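Long-range contacts in nicotinate phosphoribosyltransferase (Vibrio cholerae, PDB 4HL7), which probably catalyses the ATP-dependent formation of nicotinate mononucleotide from nicotinate and 5-phosphoribosyl 1-diphosphate, a step in NAD biosynthesis: residues A[67-72]-A[95-100]; A[14-19]-A[132-137]; A[27-32]-A[257-262]; A[6-11]-A[188-193]. One frame throughout, in Å; residues are numbered along the deposited sequence.

Contact 1 (A[67-72]-A[95-100])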
# COMPACT_ATOMS: atom_id res chain seq x y z
N THR A 67 0.07 -4.67 23.00
CA THR A 67 -0.91 -5.47 23.75
C THR A 67 -1.82 -6.33 22.84
O THR A 67 -2.65 -7.12 23.32
CB THR A 67 -1.78 -4.58 24.63
OG1 THR A 67 -2.65 -3.76 23.84
CG2 THR A 67 -0.91 -3.71 25.52
N LEU A 68 -1.74 -6.11 21.54
CA LEU A 68 -2.60 -6.83 20.60
C LEU A 68 -2.13 -8.22 20.36
O LEU A 68 -0.91 -8.49 20.38
CB LEU A 68 -2.67 -6.10 19.25
CG LEU A 68 -3.31 -4.73 19.32
CD1 LEU A 68 -3.50 -4.29 17.86
CD2 LEU A 68 -4.64 -4.75 20.08
N ARG A 69 -3.07 -9.12 20.08
CA ARG A 69 -2.68 -10.52 19.80
C ARG A 69 -3.52 -11.04 18.65
O ARG A 69 -4.62 -10.55 18.46
CB ARG A 69 -2.95 -11.38 21.05
CG ARG A 69 -2.19 -10.91 22.30
CD ARG A 69 -0.73 -11.35 22.19
NE ARG A 69 0.07 -11.13 23.40
CZ ARG A 69 0.64 -9.96 23.74
NH1 ARG A 69 0.47 -8.87 22.99
NH2 ARG A 69 1.37 -9.88 24.83
N PHE A 70 -3.05 -12.07 17.94
CA PHE A 70 -3.99 -12.77 17.04
C PHE A 70 -4.86 -13.70 17.87
O PHE A 70 -4.31 -14.53 18.61
CB PHE A 70 -3.23 -13.58 15.99
CG PHE A 70 -2.60 -12.73 14.90
CD1 PHE A 70 -3.35 -12.29 13.81
CD2 PHE A 70 -1.26 -12.35 14.98
CE1 PHE A 70 -2.75 -11.50 12.82
CE2 PHE A 70 -0.66 -11.57 13.99
CZ PHE A 70 -1.40 -11.15 12.89
N SER A 71 -6.18 -13.65 17.68
CA SER A 71 -7.12 -14.52 18.43
C SER A 71 -7.29 -15.81 17.66
O SER A 71 -6.91 -15.91 16.49
CB SER A 71 -8.48 -13.85 18.60
OG SER A 71 -9.19 -13.83 17.37
N ASP A 72 -7.85 -16.84 18.29
CA ASP A 72 -8.06 -18.08 17.53
C ASP A 72 -9.01 -17.84 16.38
O ASP A 72 -8.81 -18.40 15.29
CB ASP A 72 -8.53 -19.24 18.44
CG ASP A 72 -7.52 -19.55 19.49
OD1 ASP A 72 -7.85 -19.37 20.68
OD2 ASP A 72 -6.37 -19.92 19.12
N TYR A 95 1.45 -17.06 18.97
CA TYR A 95 2.27 -16.47 19.99
C TYR A 95 2.82 -15.08 19.58
O TYR A 95 3.47 -14.42 20.38
CB TYR A 95 3.40 -17.45 20.54
CG TYR A 95 4.38 -18.06 19.54
CD1 TYR A 95 5.48 -17.33 19.06
CD2 TYR A 95 4.24 -19.37 19.10
CE1 TYR A 95 6.34 -17.87 18.11
CE2 TYR A 95 5.10 -19.92 18.20
CZ TYR A 95 6.16 -19.18 17.71
OH TYR A 95 6.98 -19.70 16.80
N PHE A 96 2.55 -14.61 18.36
CA PHE A 96 3.25 -13.38 17.90
C PHE A 96 2.72 -12.11 18.60
O PHE A 96 1.51 -11.91 18.69
CB PHE A 96 3.11 -13.16 16.38
CG PHE A 96 3.72 -11.88 15.92
CD1 PHE A 96 5.11 -11.78 15.77
CD2 PHE A 96 2.94 -10.76 15.70
CE1 PHE A 96 5.68 -10.58 15.39
CE2 PHE A 96 3.53 -9.56 15.32
CZ PHE A 96 4.89 -9.47 15.17
N HIS A 97 3.65 -11.23 19.00
CA HIS A 97 3.30 -9.86 19.28
C HIS A 97 4.42 -8.87 19.02
O HIS A 97 5.59 -9.25 18.87
CB HIS A 97 2.76 -9.72 20.71
CG HIS A 97 3.77 -10.08 21.79
ND1 HIS A 97 4.81 -9.27 22.11
CD2 HIS A 97 3.80 -11.14 22.70
CE1 HIS A 97 5.51 -9.82 23.14
NE2 HIS A 97 4.89 -10.96 23.50
N PHE A 98 4.05 -7.60 18.92
CA PHE A 98 5.00 -6.51 18.72
C PHE A 98 5.75 -6.20 20.03
O PHE A 98 5.22 -6.45 21.13
CB PHE A 98 4.23 -5.27 18.32
CG PHE A 98 3.60 -5.32 16.93
CD1 PHE A 98 4.40 -5.44 15.82
CD2 PHE A 98 2.21 -5.13 16.77
CE1 PHE A 98 3.84 -5.38 14.53
CE2 PHE A 98 1.65 -5.05 15.49
CZ PHE A 98 2.49 -5.22 14.36
N VAL A 99 6.97 -5.68 19.91
CA VAL A 99 7.68 -5.08 21.06
C VAL A 99 8.01 -3.60 20.74
O VAL A 99 9.18 -3.28 20.42
CB VAL A 99 8.96 -5.88 21.39
CG1 VAL A 99 9.49 -5.44 22.78
CG2 VAL A 99 8.65 -7.39 21.38
N PRO A 100 6.99 -2.71 20.78
CA PRO A 100 7.25 -1.36 20.21
C PRO A 100 8.31 -0.57 20.95
O PRO A 100 8.99 0.24 20.33
CB PRO A 100 5.90 -0.64 20.31
CG PRO A 100 4.94 -1.59 20.87
CD PRO A 100 5.58 -2.90 21.16
O HOH W 1 1.25 -7.10 19.57
O HOH W 2 -0.67 -13.17 18.68
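Arg-69 lays its guanidinium beside the imidazole of His-97, the two side chains running in the same direction with their planes 22° apart. His-97 CD2 sits over one face of the guanidinium, toward its rim, at 3.5 Å from Arg-69 CZ. The Arg-69 chain bends at chi2 (-77°), which turns CD to the His-97 side, and Arg-69 NH1 comes within 3.3 Å of His-97 CB. Hydrogen bonds inside each segment fix both groups. Arg-69 NH1 donates to Leu-68 O at 3.0 Å, the acceptor lying in the guanidinium plane, and a second acceptor is Gly-66 O. His-97 ND1 donates to Phe-98 O at 3.0 Å, approaching from above that carbonyl plane.

The two segments are loops that lead into helices 72-81 and 100-103 of the N-terminal domain; Ser-71 is the N-cap of the first, its OG taking the N-H of Asp-74, and Val-99 holds the N-cap position of the second.

Between the backbones, two waters do the bridging. One donates to Leu-68 O and accepts from Phe-98 N at 2.9 Å; the other accepts from Phe-70 N at 2.7 Å and donates to Phe-96 O. The apolar part is slight: Phe-70 CE2 meets Phe-96 CD2 at 4.1 Å, with Phe-96 CD2 near the plane of the Phe-70 ring, at its edge. Behind them, Ile-24 and Met-27 of helix 21-33 pack on Phe-70 and Phe-96 respectively.

Contact 2 (A[14-19]-A[132-137])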
# COMPACT_ATOMS: atom_id res chain seq x y z
N ARG A 14 -8.59 -2.09 14.93
CA ARG A 14 -9.73 -2.93 15.33
C ARG A 14 -9.30 -4.35 15.73
O ARG A 14 -9.99 -5.00 16.48
CB ARG A 14 -10.69 -2.96 14.19
CG ARG A 14 -11.18 -1.53 13.94
CD ARG A 14 -12.62 -1.50 13.83
NE ARG A 14 -13.13 -0.14 13.86
CZ ARG A 14 -14.39 0.13 13.59
NH1 ARG A 14 -15.21 -0.87 13.28
NH2 ARG A 14 -14.82 1.39 13.63
N SER A 15 -8.18 -4.80 15.19
CA SER A 15 -7.63 -6.17 15.42
C SER A 15 -6.32 -6.23 14.66
O SER A 15 -5.99 -5.30 13.91
CB SER A 15 -8.57 -7.27 14.91
OG SER A 15 -8.52 -7.43 13.48
N LEU A 16 -5.57 -7.33 14.80
CA LEU A 16 -4.32 -7.43 14.02
C LEU A 16 -4.60 -7.87 12.59
O LEU A 16 -3.66 -8.10 11.79
CB LEU A 16 -3.32 -8.40 14.70
CG LEU A 16 -2.51 -7.89 15.91
CD1 LEU A 16 -1.51 -8.95 16.37
CD2 LEU A 16 -1.79 -6.56 15.64
N LEU A 17 -5.89 -8.01 12.24
CA LEU A 17 -6.28 -8.17 10.81
C LEU A 17 -6.66 -6.81 10.14
O LEU A 17 -6.85 -6.73 8.90
CB LEU A 17 -7.50 -9.14 10.70
CG LEU A 17 -7.19 -10.61 11.08
CD1 LEU A 17 -8.45 -11.44 10.82
CD2 LEU A 17 -6.01 -11.13 10.24
N ASP A 18 -6.74 -5.76 10.97
CA ASP A 18 -7.07 -4.41 10.50
C ASP A 18 -5.86 -3.75 9.86
O ASP A 18 -5.28 -2.78 10.43
CB ASP A 18 -7.56 -3.57 11.68
CG ASP A 18 -8.13 -2.22 11.27
OD1 ASP A 18 -8.35 -1.97 10.07
OD2 ASP A 18 -8.30 -1.38 12.16
N LEU A 19 -5.47 -4.27 8.70
CA LEU A 19 -4.28 -3.88 7.98
C LEU A 19 -4.38 -4.40 6.57
O LEU A 19 -5.31 -5.21 6.28
CB LEU A 19 -2.98 -4.41 8.68
CG LEU A 19 -2.97 -5.81 9.33
CD1 LEU A 19 -3.08 -6.92 8.30
CD2 LEU A 19 -1.65 -5.95 10.11
N GLU A 132 3.62 -1.10 9.36
CA GLU A 132 3.40 -0.01 8.39
C GLU A 132 2.00 0.56 8.37
O GLU A 132 1.83 1.79 8.58
CB GLU A 132 3.80 -0.48 6.95
CG GLU A 132 3.45 0.52 5.87
CD GLU A 132 3.92 0.07 4.50
OE1 GLU A 132 4.76 -0.84 4.44
OE2 GLU A 132 3.50 0.71 3.50
N THR A 133 0.99 -0.26 8.06
CA THR A 133 -0.37 0.32 7.89
C THR A 133 -0.99 0.62 9.22
O THR A 133 -1.91 1.41 9.28
CB THR A 133 -1.36 -0.49 6.98
OG1 THR A 133 -1.84 -1.66 7.62
CG2 THR A 133 -0.70 -0.79 5.60
N LEU A 134 -0.58 -0.11 10.28
CA LEU A 134 -1.12 0.18 11.62
C LEU A 134 -0.64 1.56 12.06
O LEU A 134 -1.42 2.35 12.61
CB LEU A 134 -0.67 -0.87 12.65
CG LEU A 134 -1.05 -2.31 12.30
CD1 LEU A 134 -0.38 -3.31 13.26
CD2 LEU A 134 -2.56 -2.47 12.22
N VAL A 135 0.65 1.82 11.86
CA VAL A 135 1.21 3.11 12.26
C VAL A 135 0.59 4.20 11.39
O VAL A 135 0.20 5.23 11.90
CB VAL A 135 2.78 3.13 12.20
CG1 VAL A 135 3.32 4.55 12.47
CG2 VAL A 135 3.38 2.13 13.21
N MSE A 136 0.46 3.97 10.08
CA MSE A 136 -0.12 5.05 9.20
C MSE A 136 -1.52 5.34 9.60
O MSE A 136 -1.87 6.50 9.72
CB MSE A 136 0.02 4.64 7.72
CG MSE A 136 1.47 4.70 7.40
SE MSE A 136 1.68 3.99 5.55
CE MSE A 136 0.88 5.52 4.59
N ALA A 137 -2.32 4.30 9.95
CA ALA A 137 -3.75 4.45 10.33
C ALA A 137 -3.91 5.17 11.64
O ALA A 137 -4.87 5.97 11.84
CB ALA A 137 -4.48 3.11 10.38
O HOH W 3 -3.65 -0.89 9.25
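Thr-133 turns its hydroxyl toward Leu-19 through its first torsion: with chi1 74°, OG1 stands between the backbone N and the carbonyl carbon and comes to 3.2 Å from Leu-19 CB. Leu-134 has CG anti to the carbonyl carbon (chi1 -58°), and the branch from there brings CD2 to 3.3 Å from Asp-18 O and 4.1 Å from Leu-19 CB. Its other methyl, CD1, lies 4.3 Å from Leu-16 CD2.

This is where the turn ahead of helix 21-33 seats on helix 131-147 within the N-terminal domain. Residues Ser-15 to Asp-18 form a type I beta turn, with an ST turn on top of it, since Ser-15 OG accepts from Leu-17 N; Asp-18 then centres an inverse gamma turn.

A water joins the turn to the helix, donating to Asp-18 O at 2.8 Å and hydrogen-bonded to Thr-133 OG1 at 2.6 Å. The Asp-18 carboxylate faces other partners: OD2 takes the N-H of Arg-14 on its anti side at 2.9 Å, while OD1 forms a salt bridge with Arg-189 and a hydrogen bond with Asn-215.

Contact 3 (A[27-32]-A[257-262])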
# COMPACT_ATOMS: atom_id res chain seq x y z
N MSE A 27 4.52 -11.31 5.13
CA MSE A 27 5.14 -11.86 6.36
C MSE A 27 5.36 -13.35 6.27
O MSE A 27 6.36 -13.90 6.77
CB MSE A 27 4.23 -11.52 7.56
CG MSE A 27 4.93 -11.92 8.88
SE MSE A 27 3.64 -11.47 10.30
CE MSE A 27 4.51 -12.10 11.94
N GLN A 28 4.41 -14.07 5.67
CA GLN A 28 4.65 -15.50 5.42
C GLN A 28 5.86 -15.75 4.56
O GLN A 28 6.66 -16.70 4.85
CB GLN A 28 3.44 -16.27 4.86
CG GLN A 28 3.91 -17.64 4.31
CD GLN A 28 2.79 -18.58 4.08
OE1 GLN A 28 2.03 -18.91 5.00
NE2 GLN A 28 2.63 -19.01 2.83
N ALA A 29 6.04 -14.97 3.49
CA ALA A 29 7.16 -15.25 2.58
C ALA A 29 8.48 -14.94 3.27
O ALA A 29 9.48 -15.65 3.13
CB ALA A 29 7.04 -14.42 1.28
N ILE A 30 8.46 -13.91 4.09
CA ILE A 30 9.69 -13.47 4.85
C ILE A 30 9.95 -14.53 5.94
O ILE A 30 11.13 -14.93 6.19
CB ILE A 30 9.46 -12.08 5.49
CG1 ILE A 30 9.39 -11.03 4.37
CG2 ILE A 30 10.63 -11.70 6.46
CD1 ILE A 30 8.68 -9.75 4.83
N HIS A 31 8.90 -15.01 6.58
CA HIS A 31 9.01 -16.10 7.61
C HIS A 31 9.71 -17.31 7.00
O HIS A 31 10.59 -17.92 7.62
CB HIS A 31 7.60 -16.42 8.14
CG HIS A 31 7.47 -17.68 8.90
ND1 HIS A 31 7.61 -17.74 10.25
CD2 HIS A 31 7.11 -18.98 8.49
CE1 HIS A 31 7.39 -19.00 10.67
NE2 HIS A 31 7.09 -19.76 9.60
N HIS A 32 9.32 -17.63 5.78
CA HIS A 32 9.82 -18.82 5.11
C HIS A 32 11.25 -18.67 4.67
O HIS A 32 12.09 -19.57 4.95
CB HIS A 32 8.90 -19.13 3.91
CG HIS A 32 9.24 -20.44 3.25
ND1 HIS A 32 8.81 -21.63 3.74
CD2 HIS A 32 10.05 -20.72 2.15
CE1 HIS A 32 9.30 -22.63 2.97
NE2 HIS A 32 10.08 -22.07 2.01
N THR A 257 7.51 -19.21 -5.11
CA THR A 257 7.95 -20.42 -4.33
C THR A 257 7.62 -20.31 -2.85
O THR A 257 7.83 -21.26 -2.09
CB THR A 257 9.42 -20.73 -4.55
OG1 THR A 257 10.19 -19.58 -4.31
CG2 THR A 257 9.65 -21.15 -6.03
N ALA A 258 7.12 -19.13 -2.45
CA ALA A 258 6.66 -18.89 -1.05
C ALA A 258 5.28 -19.47 -0.78
O ALA A 258 4.94 -19.70 0.36
CB ALA A 258 6.67 -17.40 -0.79
N PHE A 259 4.48 -19.69 -1.84
CA PHE A 259 3.04 -20.08 -1.69
C PHE A 259 2.68 -21.08 -2.79
O PHE A 259 3.22 -20.96 -3.91
CB PHE A 259 2.11 -18.88 -1.89
CG PHE A 259 2.46 -17.63 -1.06
CD1 PHE A 259 1.93 -17.44 0.22
CD2 PHE A 259 3.23 -16.59 -1.62
CE1 PHE A 259 2.24 -16.26 0.94
CE2 PHE A 259 3.52 -15.40 -0.93
CZ PHE A 259 3.04 -15.25 0.39
N ASP A 260 1.72 -21.99 -2.54
CA ASP A 260 1.22 -22.84 -3.67
C ASP A 260 0.55 -22.04 -4.80
O ASP A 260 0.79 -22.29 -5.98
CB ASP A 260 0.19 -23.86 -3.19
CG ASP A 260 0.79 -24.92 -2.31
OD1 ASP A 260 2.01 -25.04 -2.36
OD2 ASP A 260 0.04 -25.65 -1.59
N GLY A 261 -0.33 -21.10 -4.42
CA GLY A 261 -1.21 -20.46 -5.38
C GLY A 261 -1.69 -19.07 -4.97
O GLY A 261 -2.71 -18.63 -5.47
N MSE A 262 -0.94 -18.40 -4.06
CA MSE A 262 -1.29 -17.02 -3.64
C MSE A 262 -1.46 -16.13 -4.87
O MSE A 262 -0.64 -16.18 -5.80
CB MSE A 262 -0.21 -16.47 -2.70
CG MSE A 262 -0.26 -14.98 -2.26
SE MSE A 262 -1.89 -14.85 -1.15
CE MSE A 262 -1.38 -15.82 0.55
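Gln-28 and Phe-259 run antiparallel past one another, amide and ring planes 26° apart. The closest approach is made by the amide nitrogen, with Gln-28 NE2 3.1 Å from Phe-259 CD1 and 3.4 Å from Phe-259 CE1. Farther back, Gln-28 CD is 3.9 Å from Phe-259 CE1. Next to this pair two small residues allow the backbones to come close: Ala-29 CB touches Ala-258 CB at 3.6 Å, and the same methyl reaches Phe-259 CZ at 4.2 Å.

The one direct polar link is weak. Gln-28 NE2 donates to Ala-258 O over 3.5 Å at an N-H...O angle of 141°, and the amide is held more firmly from outside. Its NE2 also donates to His-84 O, and its OE1 accepts from Lys-86 N, so both ends of the group are tied to the loop ahead of helix 87-93. Ala-258 O in turn takes a hydrogen bond from Lys-86 NZ, which makes that lysine a second link between the two sides. In Gln-28 chi1 (166°) sets CG anti to the backbone N, and the extended chain beyond it carries the amide on to this position.

Selenomethionine Met-262 lies with CG over the centre of the Phe-259 ring, 3.8 Å above its plane, and Trp-255 of helix 247-258 also meets the ring. The arrangement is a close alanine-to-alanine approach between helix 21-33 of the N-terminal domain and the C-terminal end of helix 247-258 with the loop after it, in the part of the chain that carries the parallel sheet.

Contact 4 (A[6-11]-A[188-193])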
# COMPACT_ATOMS: atom_id res chain seq x y z
N ARG A 6 -20.07 8.52 15.96
CA ARG A 6 -20.37 8.28 14.55
C ARG A 6 -19.17 8.58 13.62
O ARG A 6 -19.13 8.11 12.52
CB ARG A 6 -21.62 9.04 14.10
CG ARG A 6 -22.85 8.84 14.99
CD ARG A 6 -24.13 9.06 14.18
NE ARG A 6 -23.86 8.77 12.77
CZ ARG A 6 -24.36 9.46 11.75
NH1 ARG A 6 -25.17 10.48 11.97
NH2 ARG A 6 -24.04 9.14 10.50
N LEU A 7 -18.20 9.34 14.11
CA LEU A 7 -16.99 9.62 13.36
C LEU A 7 -15.85 8.69 13.80
O LEU A 7 -15.00 8.32 12.99
CB LEU A 7 -16.54 11.06 13.57
CG LEU A 7 -16.77 12.20 12.57
CD1 LEU A 7 -15.93 13.40 12.99
CD2 LEU A 7 -16.44 11.82 11.13
N PHE A 8 -15.82 8.37 15.10
CA PHE A 8 -14.69 7.63 15.68
C PHE A 8 -15.21 6.50 16.56
O PHE A 8 -16.02 6.76 17.47
CB PHE A 8 -13.84 8.54 16.53
CG PHE A 8 -13.30 9.72 15.81
CD1 PHE A 8 -13.74 11.00 16.14
CD2 PHE A 8 -12.35 9.57 14.79
CE1 PHE A 8 -13.25 12.13 15.47
CE2 PHE A 8 -11.83 10.68 14.13
CZ PHE A 8 -12.31 11.97 14.47
N SER A 9 -14.78 5.25 16.30
CA SER A 9 -15.09 4.16 17.25
C SER A 9 -14.16 4.24 18.47
O SER A 9 -13.14 5.00 18.45
CB SER A 9 -14.94 2.79 16.57
OG SER A 9 -13.68 2.68 15.87
N PRO A 10 -14.44 3.42 19.52
CA PRO A 10 -13.55 3.53 20.67
C PRO A 10 -12.12 3.14 20.35
O PRO A 10 -11.19 3.71 20.90
CB PRO A 10 -14.18 2.56 21.70
CG PRO A 10 -15.60 2.45 21.32
CD PRO A 10 -15.61 2.56 19.80
N HIS A 11 -11.94 2.21 19.43
CA HIS A 11 -10.61 1.71 19.09
C HIS A 11 -10.22 2.18 17.69
O HIS A 11 -11.05 2.17 16.77
CB HIS A 11 -10.58 0.18 19.21
CG HIS A 11 -11.78 -0.51 18.56
ND1 HIS A 11 -12.88 0.17 18.14
CD2 HIS A 11 -12.01 -1.86 18.26
CE1 HIS A 11 -13.77 -0.70 17.59
NE2 HIS A 11 -13.24 -1.94 17.66
N ARG A 188 -4.54 5.31 4.85
CA ARG A 188 -4.78 6.77 5.04
C ARG A 188 -6.23 7.11 5.31
O ARG A 188 -6.71 8.19 4.96
CB ARG A 188 -4.19 7.63 3.90
CG ARG A 188 -2.68 7.92 4.02
CD ARG A 188 -2.15 8.40 2.65
NE ARG A 188 -0.70 8.28 2.46
CZ ARG A 188 -0.08 7.32 1.75
NH1 ARG A 188 -0.76 6.31 1.18
NH2 ARG A 188 1.26 7.36 1.62
N ARG A 189 -6.91 6.21 6.00
CA ARG A 189 -8.32 6.48 6.32
C ARG A 189 -8.47 7.65 7.26
O ARG A 189 -7.58 7.93 8.08
CB ARG A 189 -9.01 5.26 6.94
CG ARG A 189 -8.41 4.81 8.30
CD ARG A 189 -8.72 3.34 8.47
NE ARG A 189 -8.25 2.91 9.78
CZ ARG A 189 -8.22 1.65 10.17
NH1 ARG A 189 -8.72 0.70 9.37
NH2 ARG A 189 -7.77 1.35 11.40
N PHE A 190 -9.62 8.33 7.20
CA PHE A 190 -9.90 9.38 8.16
C PHE A 190 -9.97 8.76 9.59
O PHE A 190 -9.46 9.34 10.56
CB PHE A 190 -11.26 10.03 7.84
CG PHE A 190 -11.64 11.15 8.78
CD1 PHE A 190 -11.23 12.48 8.51
CD2 PHE A 190 -12.44 10.92 9.89
CE1 PHE A 190 -11.56 13.49 9.38
CE2 PHE A 190 -12.78 11.96 10.77
CZ PHE A 190 -12.34 13.25 10.50
N SER A 191 -10.59 7.57 9.69
CA SER A 191 -10.76 6.84 10.93
C SER A 191 -11.20 5.43 10.56
O SER A 191 -11.66 5.20 9.44
CB SER A 191 -11.80 7.53 11.85
OG SER A 191 -13.11 7.42 11.28
N SER A 192 -11.02 4.47 11.46
CA SER A 192 -11.50 3.10 11.18
C SER A 192 -13.05 3.07 11.03
O SER A 192 -13.59 2.27 10.23
CB SER A 192 -11.00 2.10 12.25
OG SER A 192 -11.45 2.50 13.53
N GLN A 193 -13.76 3.92 11.79
CA GLN A 193 -15.24 4.05 11.69
C GLN A 193 -15.65 4.54 10.32
O GLN A 193 -16.62 4.00 9.73
CB GLN A 193 -15.82 4.95 12.81
CG GLN A 193 -17.36 4.97 12.91
CD GLN A 193 -17.93 3.58 13.10
OE1 GLN A 193 -17.46 2.85 13.93
NE2 GLN A 193 -18.84 3.19 12.24
O HOH W 4 -12.59 5.10 14.41
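Phe-8 and Gln-193 bring the backbones closest, their CA atoms 5.4 Å apart, where the loop at the N-terminus passes the start of helix 192-205. Ser-191 makes the direct bond: its OG donates to Leu-7 O at 2.7 Å, nearly along the C=O axis at 178°. Ser-191 is also the N-cap of that helix, and the same oxygen accepts from Val-194 N; through these two bonds one hydroxyl both caps the helix and holds the loop.

The aromatic part lies beside it. Phe-8 CE2 meets Phe-190 CE2 at 3.7 Å; the ring planes are 17° apart, but the rings are slid so far that they barely overlap, with centroids 5.7 Å apart. Leu-7 CD2 reaches the same Phe-190 CE2 at 3.7 Å, and Phe-8 CD2 rests on Ser-191 CB at 3.6 Å.

Gln-193 has CG anti to its backbone N (chi1 -171°), which brings CG to 3.6 Å from Arg-6 O, while its CB lies 3.5 Å from Leu-7 O. Its OE1 accepts from Arg-14 NH2. A water takes the N-H of both Ser-9 and Gln-193, bridging loop and helix start. Ser-9 OG donates to His-11 O, and Ser-192 OG hydrogen-bonds with Ile-12 O and with Arg-14 NE.

Around the contact, Glu-141 and Arg-145 of helix 131-147 pack against Phe-8, and Glu-141 accepts from Ser-192 N. Ser-140 and Ser-144 of that helix bond Arg-189 O and Phe-190 O, so it backs the stretch that follows strand 181-183 and opens helix 192-205.

Overall arrangement
Contacts 1, 2 and 4 form a chain of neighbours. Contact 2 has its centre 12 Å from those of contacts 1 and 4, touching contact 1 through apolar packing and contact 4 through a salt bridge. Contact 3 stands apart, 21 Å from contacts 1 and 2 and 32 Å from contact 4, centre to centre, though it touches contact 1. In sequence, contact 1 is nested in the loop of contact 2, itself nested in that of contact 4; contact 3 crosses contacts 2 and 4 and encloses contact 1. Helix 131-147 carries one side of contact 2 and packs beside contact 4, while contacts 3 and 4 join N-terminal segments to the TIM-barrel-related part, tying the enzyme together at separate places.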